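Local structure of RmpD (Hexulose-6-phosphate synthase) (Streptococcus mutans, 3EXR) at residues D13-K18 with G37-L42; C67-G72 with I94-A99; M86-S91 with G112-E117. The protein belongs to the orotidine 5'-phosphate decarboxylase / HUMPS family of TIM-barrel proteins and assembles as a pair of identical chains. All blocks are in the same frame, centred on the assembly; numbering follows the deposited sequence.

Interaction 1: residues D13-K18 with G37-L42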
loop_
_atom_site.group_PDB
_atom_site.type_symbol
_atom_site.label_atom_id
_atom_site.label_comp_id
_atom_site.label_asym_id
_atom_site.label_seq_id
_atom_site.Cartn_x
_atom_site.Cartn_y
_atom_site.Cartn_z
ATOM N N ASP A 13 13.991 2.414 -1.647
ATOM C CA ASP A 13 13.139 1.232 -1.517
ATOM C C ASP A 13 13.789 0.119 -0.700
ATOM O O ASP A 13 13.392 -1.046 -0.800
ATOM C CB ASP A 13 12.706 0.705 -2.891
ATOM C CG ASP A 13 11.964 1.755 -3.736
ATOM O OD1 ASP A 13 10.998 2.346 -3.209
ATOM O OD2 ASP A 13 12.311 2.003 -4.933
ATOM N N HIS A 14 14.752 0.503 0.134
ATOM C CA HIS A 14 15.536 -0.404 0.963
ATOM C C HIS A 14 14.668 -1.093 2.009
ATOM O O HIS A 14 13.629 -0.572 2.430
ATOM C CB HIS A 14 16.679 0.367 1.641
ATOM C CG HIS A 14 17.497 1.164 0.672
ATOM N ND1 HIS A 14 17.081 2.381 0.181
ATOM C CD2 HIS A 14 18.660 0.883 0.052
ATOM C CE1 HIS A 14 17.977 2.832 -0.682
ATOM N NE2 HIS A 14 18.941 1.936 -0.782
ATOM N N SER A 15 15.098 -2.285 2.405
ATOM C CA SER A 15 14.400 -3.056 3.422
ATOM C C SER A 15 14.837 -2.776 4.866
ATOM O O SER A 15 14.384 -3.436 5.795
ATOM C CB SER A 15 14.518 -4.548 3.092
ATOM O OG SER A 15 13.769 -4.889 1.942
ATOM N N ASN A 16 15.726 -1.796 5.039
ATOM C CA ASN A 16 16.184 -1.391 6.351
ATOM C C ASN A 16 16.512 0.100 6.388
ATOM O O ASN A 16 16.637 0.775 5.358
ATOM C CB ASN A 16 17.345 -2.289 6.813
ATOM C CG ASN A 16 18.505 -2.279 5.855
ATOM O OD1 ASN A 16 18.824 -1.260 5.256
ATOM N ND2 ASN A 16 19.135 -3.438 5.683
ATOM N N LEU A 17 16.565 0.618 7.602
ATOM C CA LEU A 17 16.729 2.033 7.863
ATOM C C LEU A 17 18.089 2.515 7.365
ATOM O O LEU A 17 18.177 3.550 6.676
ATOM C CB LEU A 17 16.575 2.295 9.355
ATOM C CG LEU A 17 16.647 3.762 9.720
ATOM C CD1 LEU A 17 15.461 4.531 9.103
ATOM C CD2 LEU A 17 16.745 3.951 11.216
ATOM N N LYS A 18 19.139 1.747 7.659
ATOM C CA LYS A 18 20.485 2.157 7.273
ATOM C C LYS A 18 20.627 2.300 5.755
ATOM O O LYS A 18 21.255 3.239 5.283
ATOM C CB LYS A 18 21.537 1.197 7.847
ATOM C CG LYS A 18 21.581 -0.175 7.186
ATOM C CD LYS A 18 22.544 -1.106 7.911
ATOM C CE LYS A 18 22.752 -2.405 7.157
ATOM N NZ LYS A 18 23.672 -3.307 7.927
ATOM N N GLY A 37 10.341 5.032 0.069
ATOM C CA GLY A 37 9.539 4.089 -0.684
ATOM C C GLY A 37 8.705 3.159 0.182
ATOM O O GLY A 37 9.014 2.945 1.352
ATOM N N THR A 38 7.655 2.567 -0.400
ATOM C CA THR A 38 6.705 1.748 0.365
ATOM C C THR A 38 7.397 0.568 1.039
ATOM O O THR A 38 7.105 0.252 2.193
ATOM C CB THR A 38 5.605 1.178 -0.541
ATOM O OG1 THR A 38 5.154 2.183 -1.461
ATOM C CG2 THR A 38 4.425 0.726 0.287
ATOM N N VAL A 39 8.306 -0.101 0.322
ATOM C CA VAL A 39 9.014 -1.242 0.911
ATOM C C VAL A 39 9.726 -0.824 2.210
ATOM O O VAL A 39 9.780 -1.569 3.188
ATOM C CB VAL A 39 10.053 -1.822 -0.088
ATOM C CG1 VAL A 39 10.954 -2.822 0.629
ATOM C CG2 VAL A 39 9.341 -2.450 -1.293
ATOM N N CYS A 40 10.309 0.363 2.189
ATOM C CA CYS A 40 11.055 0.881 3.318
ATOM C C CYS A 40 10.125 1.302 4.453
ATOM O O CYS A 40 10.348 0.937 5.605
ATOM C CB CYS A 40 11.937 2.058 2.897
ATOM S SG CYS A 40 13.227 2.362 4.112
ATOM N N LEU A 41 9.082 2.067 4.130
ATOM C CA LEU A 41 8.136 2.475 5.152
ATOM C C LEU A 41 7.474 1.289 5.856
ATOM O O LEU A 41 7.299 1.300 7.080
ATOM C CB LEU A 41 7.086 3.423 4.584
ATOM C CG LEU A 41 7.611 4.803 4.155
ATOM C CD1 LEU A 41 6.496 5.524 3.473
ATOM C CD2 LEU A 41 8.097 5.592 5.385
ATOM N N LEU A 42 7.092 0.258 5.109
ATOM C CA LEU A 42 6.509 -0.926 5.759
ATOM C C LEU A 42 7.486 -1.630 6.663
ATOM O O LEU A 42 7.055 -2.335 7.581
ATOM C CB LEU A 42 5.940 -1.915 4.722
ATOM C CG LEU A 42 4.737 -1.415 3.923
ATOM C CD1 LEU A 42 4.515 -2.292 2.708
ATOM C CD2 LEU A 42 3.510 -1.335 4.803
HETATM O O HOH W 1 9.028 0.539 -2.514
#

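Interaction 2: residues C67-G72 with I94-A99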
loop_
_atom_site.group_PDB
_atom_site.type_symbol
_atom_site.label_atom_id
_atom_site.label_comp_id
_atom_site.label_asym_id
_atom_site.label_seq_id
_atom_site.Cartn_x
_atom_site.Cartn_y
_atom_site.Cartn_z
ATOM N N CYS A 67 -1.332 4.586 -0.129
ATOM C CA CYS A 67 -2.516 4.552 0.731
ATOM C C CYS A 67 -3.787 4.145 -0.008
ATOM O O CYS A 67 -4.119 4.707 -1.057
ATOM C CB CYS A 67 -2.686 5.910 1.390
ATOM S SG CYS A 67 -4.171 6.099 2.307
ATOM N N ALA A 68 -4.464 3.135 0.541
ATOM C CA ALA A 68 -5.715 2.613 -0.032
ATOM C C ALA A 68 -6.955 2.983 0.770
ATOM O O ALA A 68 -8.053 2.920 0.221
ATOM C CB ALA A 68 -5.657 1.095 -0.167
ATOM N N ASP A 69 -6.773 3.320 2.049
ATOM C CA ASP A 69 -7.880 3.530 2.953
ATOM C C ASP A 69 -7.368 4.308 4.180
ATOM O O ASP A 69 -6.140 4.440 4.379
ATOM C CB ASP A 69 -8.444 2.162 3.367
ATOM C CG ASP A 69 -9.869 2.204 3.882
ATOM O OD1 ASP A 69 -10.475 3.288 4.041
ATOM O OD2 ASP A 69 -10.392 1.119 4.204
ATOM N N ALA A 70 -8.298 4.827 4.984
ATOM C CA ALA A 70 -7.948 5.706 6.107
ATOM C C ALA A 70 -7.058 6.860 5.633
ATOM O O ALA A 70 -6.006 7.169 6.233
ATOM C CB ALA A 70 -7.287 4.901 7.241
ATOM N N GLY A 71 -7.504 7.514 4.555
ATOM C CA GLY A 71 -6.697 8.525 3.901
ATOM C C GLY A 71 -6.320 9.678 4.800
ATOM O O GLY A 71 -5.185 10.126 4.787
ATOM N N GLY A 72 -7.262 10.137 5.613
ATOM C CA GLY A 72 -7.002 11.242 6.523
ATOM C C GLY A 72 -5.945 10.904 7.559
ATOM O O GLY A 72 -5.082 11.727 7.871
ATOM N N ILE A 94 -12.492 7.864 -4.150
ATOM C CA ILE A 94 -12.463 9.320 -4.169
ATOM C C ILE A 94 -12.596 9.896 -2.744
ATOM O O ILE A 94 -11.817 10.759 -2.381
ATOM C CB ILE A 94 -13.537 9.893 -5.168
ATOM C CG1 ILE A 94 -13.124 9.595 -6.617
ATOM C CG2 ILE A 94 -13.737 11.389 -4.944
ATOM C CD1 ILE A 94 -11.833 10.239 -7.037
ATOM N N PRO A 95 -13.541 9.415 -1.912
ATOM C CA PRO A 95 -13.541 9.905 -0.516
ATOM C C PRO A 95 -12.215 9.702 0.243
ATOM O O PRO A 95 -11.757 10.609 0.941
ATOM C CB PRO A 95 -14.705 9.143 0.124
ATOM C CG PRO A 95 -15.616 8.832 -1.032
ATOM C CD PRO A 95 -14.698 8.528 -2.166
ATOM N N THR A 96 -11.592 8.545 0.067
ATOM C CA THR A 96 -10.287 8.292 0.693
ATOM C C THR A 96 -9.222 9.289 0.178
ATOM O O THR A 96 -8.448 9.875 0.958
ATOM C CB THR A 96 -9.845 6.864 0.403
ATOM O OG1 THR A 96 -10.684 5.947 1.111
ATOM C CG2 THR A 96 -8.403 6.630 0.838
ATOM N N MET A 97 -9.166 9.474 -1.146
ATOM C CA MET A 97 -8.192 10.423 -1.726
ATOM C C MET A 97 -8.453 11.867 -1.283
ATOM O O MET A 97 -7.517 12.590 -0.955
ATOM C CB MET A 97 -8.159 10.353 -3.248
ATOM C CG MET A 97 -7.626 9.042 -3.815
ATOM S SD MET A 97 -7.504 9.205 -5.583
ATOM C CE MET A 97 -6.828 7.599 -6.074
ATOM N N LYS A 98 -9.720 12.276 -1.244
ATOM C CA LYS A 98 -10.050 13.623 -0.748
ATOM C C LYS A 98 -9.671 13.788 0.718
ATOM O O LYS A 98 -9.144 14.835 1.110
ATOM C CB LYS A 98 -11.541 13.933 -0.907
ATOM C CG LYS A 98 -11.958 14.392 -2.267
ATOM C CD LYS A 98 -13.418 14.908 -2.208
ATOM C CE LYS A 98 -13.933 15.310 -3.612
ATOM N NZ LYS A 98 -15.400 14.970 -3.838
ATOM N N ALA A 99 -9.934 12.774 1.540
ATOM C CA ALA A 99 -9.605 12.889 2.966
ATOM C C ALA A 99 -8.096 13.031 3.167
ATOM O O ALA A 99 -7.644 13.792 4.022
ATOM C CB ALA A 99 -10.135 11.688 3.755
HETATM O O HOH W 2 -10.654 3.599 -0.205
HETATM O O HOH W 3 -10.549 6.942 3.947
#

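Interaction 3: residues M86-S91 with G112-E117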
loop_
_atom_site.group_PDB
_atom_site.type_symbol
_atom_site.label_atom_id
_atom_site.label_comp_id
_atom_site.label_asym_id
_atom_site.label_seq_id
_atom_site.Cartn_x
_atom_site.Cartn_y
_atom_site.Cartn_z
ATOM N N MET A 86 2.352 12.636 -0.655
ATOM C CA MET A 86 2.072 11.248 -0.298
ATOM C C MET A 86 1.401 10.543 -1.472
ATOM O O MET A 86 0.542 11.129 -2.160
ATOM C CB MET A 86 1.163 11.158 0.923
ATOM C CG MET A 86 1.069 9.752 1.471
ATOM S SD MET A 86 -0.082 9.505 2.819
ATOM C CE MET A 86 -1.683 9.455 1.988
ATOM N N THR A 87 1.753 9.277 -1.687
ATOM C CA THR A 87 1.059 8.482 -2.687
ATOM C C THR A 87 -0.200 7.793 -2.160
ATOM O O THR A 87 -0.246 7.275 -1.028
ATOM C CB THR A 87 1.984 7.428 -3.347
ATOM O OG1 THR A 87 2.499 6.532 -2.361
ATOM C CG2 THR A 87 3.196 8.092 -4.048
ATOM N N CYS A 88 -1.221 7.749 -3.021
ATOM C CA CYS A 88 -2.367 6.858 -2.837
ATOM C C CYS A 88 -2.377 5.917 -4.015
ATOM O O CYS A 88 -2.126 6.347 -5.165
ATOM C CB CYS A 88 -3.681 7.624 -2.864
ATOM S SG CYS A 88 -4.121 8.492 -1.361
ATOM N N ILE A 89 -2.649 4.641 -3.742
ATOM C CA ILE A 89 -2.849 3.672 -4.810
ATOM C C ILE A 89 -4.117 4.076 -5.582
ATOM O O ILE A 89 -5.061 4.626 -5.016
ATOM C CB ILE A 89 -2.904 2.213 -4.216
ATOM C CG1 ILE A 89 -2.789 1.142 -5.321
ATOM C CG2 ILE A 89 -4.105 1.999 -3.319
ATOM C CD1 ILE A 89 -1.432 1.179 -6.036
ATOM N N CYS A 90 -4.142 3.812 -6.878
ATOM C CA CYS A 90 -5.264 4.247 -7.707
ATOM C C CYS A 90 -6.577 3.550 -7.346
ATOM O O CYS A 90 -7.647 4.012 -7.740
ATOM C CB CYS A 90 -4.928 4.051 -9.189
ATOM S SG CYS A 90 -4.402 2.370 -9.624
ATOM N N SER A 91 -6.476 2.434 -6.626
ATOM C CA SER A 91 -7.608 1.671 -6.071
ATOM C C SER A 91 -8.372 2.422 -4.993
ATOM O O SER A 91 -9.522 2.095 -4.699
ATOM C CB SER A 91 -7.098 0.370 -5.411
ATOM O OG SER A 91 -6.363 -0.438 -6.287
ATOM N N GLY A 112 1.737 20.577 0.444
ATOM C CA GLY A 112 1.023 19.312 0.622
ATOM C C GLY A 112 0.203 18.855 -0.567
ATOM O O GLY A 112 -0.663 19.586 -1.044
ATOM N N GLU A 113 0.470 17.639 -1.041
ATOM C CA GLU A 113 -0.218 17.080 -2.194
ATOM C C GLU A 113 -0.286 15.563 -2.144
ATOM O O GLU A 113 0.590 14.908 -1.537
ATOM C CB GLU A 113 0.544 17.428 -3.483
ATOM C CG GLU A 113 0.513 18.884 -3.915
ATOM C CD GLU A 113 0.844 19.033 -5.386
ATOM O OE1 GLU A 113 0.198 18.359 -6.223
ATOM O OE2 GLU A 113 1.763 19.814 -5.690
ATOM N N ILE A 114 -1.294 15.035 -2.839
ATOM C CA ILE A 114 -1.454 13.615 -3.101
ATOM C C ILE A 114 -1.012 13.309 -4.541
ATOM O O ILE A 114 -1.189 14.123 -5.476
ATOM C CB ILE A 114 -2.918 13.178 -2.839
ATOM C CG1 ILE A 114 -3.321 13.536 -1.406
ATOM C CG2 ILE A 114 -3.134 11.689 -3.115
ATOM C CD1 ILE A 114 -2.476 12.952 -0.316
ATOM N N GLN A 115 -0.399 12.136 -4.693
ATOM C CA GLN A 115 -0.003 11.596 -5.998
ATOM C C GLN A 115 -0.668 10.238 -6.160
ATOM O O GLN A 115 -0.623 9.425 -5.247
ATOM C CB GLN A 115 1.515 11.387 -6.053
ATOM C CG GLN A 115 2.385 12.578 -5.652
ATOM C CD GLN A 115 3.858 12.241 -5.753
ATOM O OE1 GLN A 115 4.317 11.326 -5.055
ATOM N NE2 GLN A 115 4.586 12.913 -6.671
ATOM N N VAL A 116 -1.226 9.973 -7.339
ATOM C CA VAL A 116 -1.859 8.696 -7.620
ATOM C C VAL A 116 -0.851 7.739 -8.285
ATOM O O VAL A 116 -0.334 7.970 -9.389
ATOM C CB VAL A 116 -3.077 8.818 -8.526
ATOM C CG1 VAL A 116 -3.753 7.445 -8.689
ATOM C CG2 VAL A 116 -4.097 9.798 -7.944
ATOM N N GLU A 117 -0.608 6.627 -7.600
ATOM C CA GLU A 117 0.216 5.522 -8.088
ATOM C C GLU A 117 -0.590 4.621 -9.014
ATOM O O GLU A 117 -1.607 4.071 -8.616
ATOM C CB GLU A 117 0.786 4.725 -6.898
ATOM C CG GLU A 117 2.085 5.323 -6.328
ATOM C CD GLU A 117 3.339 5.014 -7.144
ATOM O OE1 GLU A 117 3.218 4.410 -8.225
ATOM O OE2 GLU A 117 4.450 5.374 -6.705
#

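Interaction 1: residues D13-K18 with G37-L42
V39 holds CG1 anti to its own backbone N (chi1 169°), and this methyl meets the carbonyl of D13, with V39 CG1 3.3 Å from D13 O. The next residue is turned in a similar way. C40 has SG anti to its N (chi1 -162°), and the thiol lies beside the following peptide, with C40 SG 3.4 Å from H14 O. The same carbonyl also packs against the backbone, since H14 O is 3.1 Å from C40 CA. The carboxylate of D13 comes in at the start of helix 38-44. D13 OD1 sits 3.4 Å from G37 CA, on the side where a side chain would otherwise point. From there a water carries the contact onward. It donates to D13 OD1 at 2.8 Å and accepts from V39 N at 3.0 Å, so an N-H of the first helical turn is satisfied through solvent. No direct hydrogen bond joins the two segments. In the TIM barrel, segment 13-18 is the loop after strand 7-12 and the start of helix 17-27. Segment 37-42 follows strand 33-36 directly, with G37 as the N-cap and the first turn of helix 38-44 behind it. N16 is the N-cap of helix 17-27, and its OD1 accepts from G19 N. S15 OG touches the same methyl, 3.7 Å from V39 CG1. The polar partner of S15 OG is N77 of the second subunit, and V39 packs on A70 of that subunit. C40 lies against A20 and L48 of its own chain.

Interaction 2: residues C67-G72 with I94-A99
T96 OG1 is gripped by two waters that tie it to segment 67-72, and by T93 OG1 of its own chain. One water bonds to T96 OG1 at 2.7 Å and donates to A68 O at 2.7 Å. The other bonds to T96 OG1 at 3.0 Å and accepts from G71 N at 3.2 Å. Residues 68-70 join strand 60-67 of the TIM barrel to helix 71-79, and T96 belongs to the next helix of the barrel, 94-107. Water thus reaches an N-H in the first turn of helix 71-79. The methyl of T96 stands anti to its backbone N and packs on the loop, with T96 CG2 3.8 Å from D69 CA. D69 crosses the threonine side chain at about a right angle. D69 OD1 accepts from A70 N at 2.8 Å, met from 41° above the carboxylate plane. D69 OD2 reaches the second subunit, where it bonds to Y119 and forms a salt bridge with R144. Further along, the two helices approach with little side chain between them. G71 CA lies 3.7 Å from T96 O, and A99 CB sits 3.8 Å from G72 N.

Interaction 3: residues M86-S91 with G112-E117
C88 SG rests on a methyl of I114, 3.8 Å from I114 CG2, at the apolar centre of this strand pair. With chi1 -79°, SG stands beside the backbone N and anti to the carbonyl carbon, which sets it against that methyl. I114 also turns its other branch to the neighbouring strand, with CD1 4.2 Å from M86 CB. Past the strand end, C90 CB packs against V116 CG1 at 3.6 Å. Parallel bridges pair M86 with I114, T87 with Q115, C88 with V116 and I89 with E117. The strand axes make an angle of 39°. Four backbone hydrogen bonds alternate between the strands: M86 N to E113 O, Q115 N to M86 O, C88 N to Q115 O and E117 N to C88 O. A weaker one follows from C90 N to E117 O. T87, Q115 and E117 lie on the sheet face opposite C88 and I114. There T87 CB meets E117 CG at 3.7 Å, and T87 CG2 comes within 3.6 Å of Q115 OE1. The polar ends find partners on adjacent strands: T87 OG1 bonds to D64 OD1, and Q115 NE2 to Q137 OE1. The pair forms the two strands of the beta-alpha-beta unit 85-117 in the TIM barrel. Its connecting helix 94-107 covers M86 and I114 through A100. Strand 60-67 flanks strand 85-89, and strand 137-141 flanks strand 113-117.

How the interactions relate
All three contacts belong to one barrel of eight parallel strands. Interaction 1 comes first in the chain and closes before the others open. It joins the loop after the first strand to the start of the helix after the second. Interactions 2 and 3 alternate along the chain, and their centres are about 9 Å apart. They touch directly: C67 pairs with T87 and I89 through probable backbone hydrogen bonds, and M97 packs on I89. Helix 94-107 belongs to interaction 2 and links the two strands of interaction 3. The centre of interaction 1 is about 22 Å from that of interaction 2 and about 18 Å from that of interaction 3. Every contact reaches the second subunit, so barrel packing and dimer interface share residues.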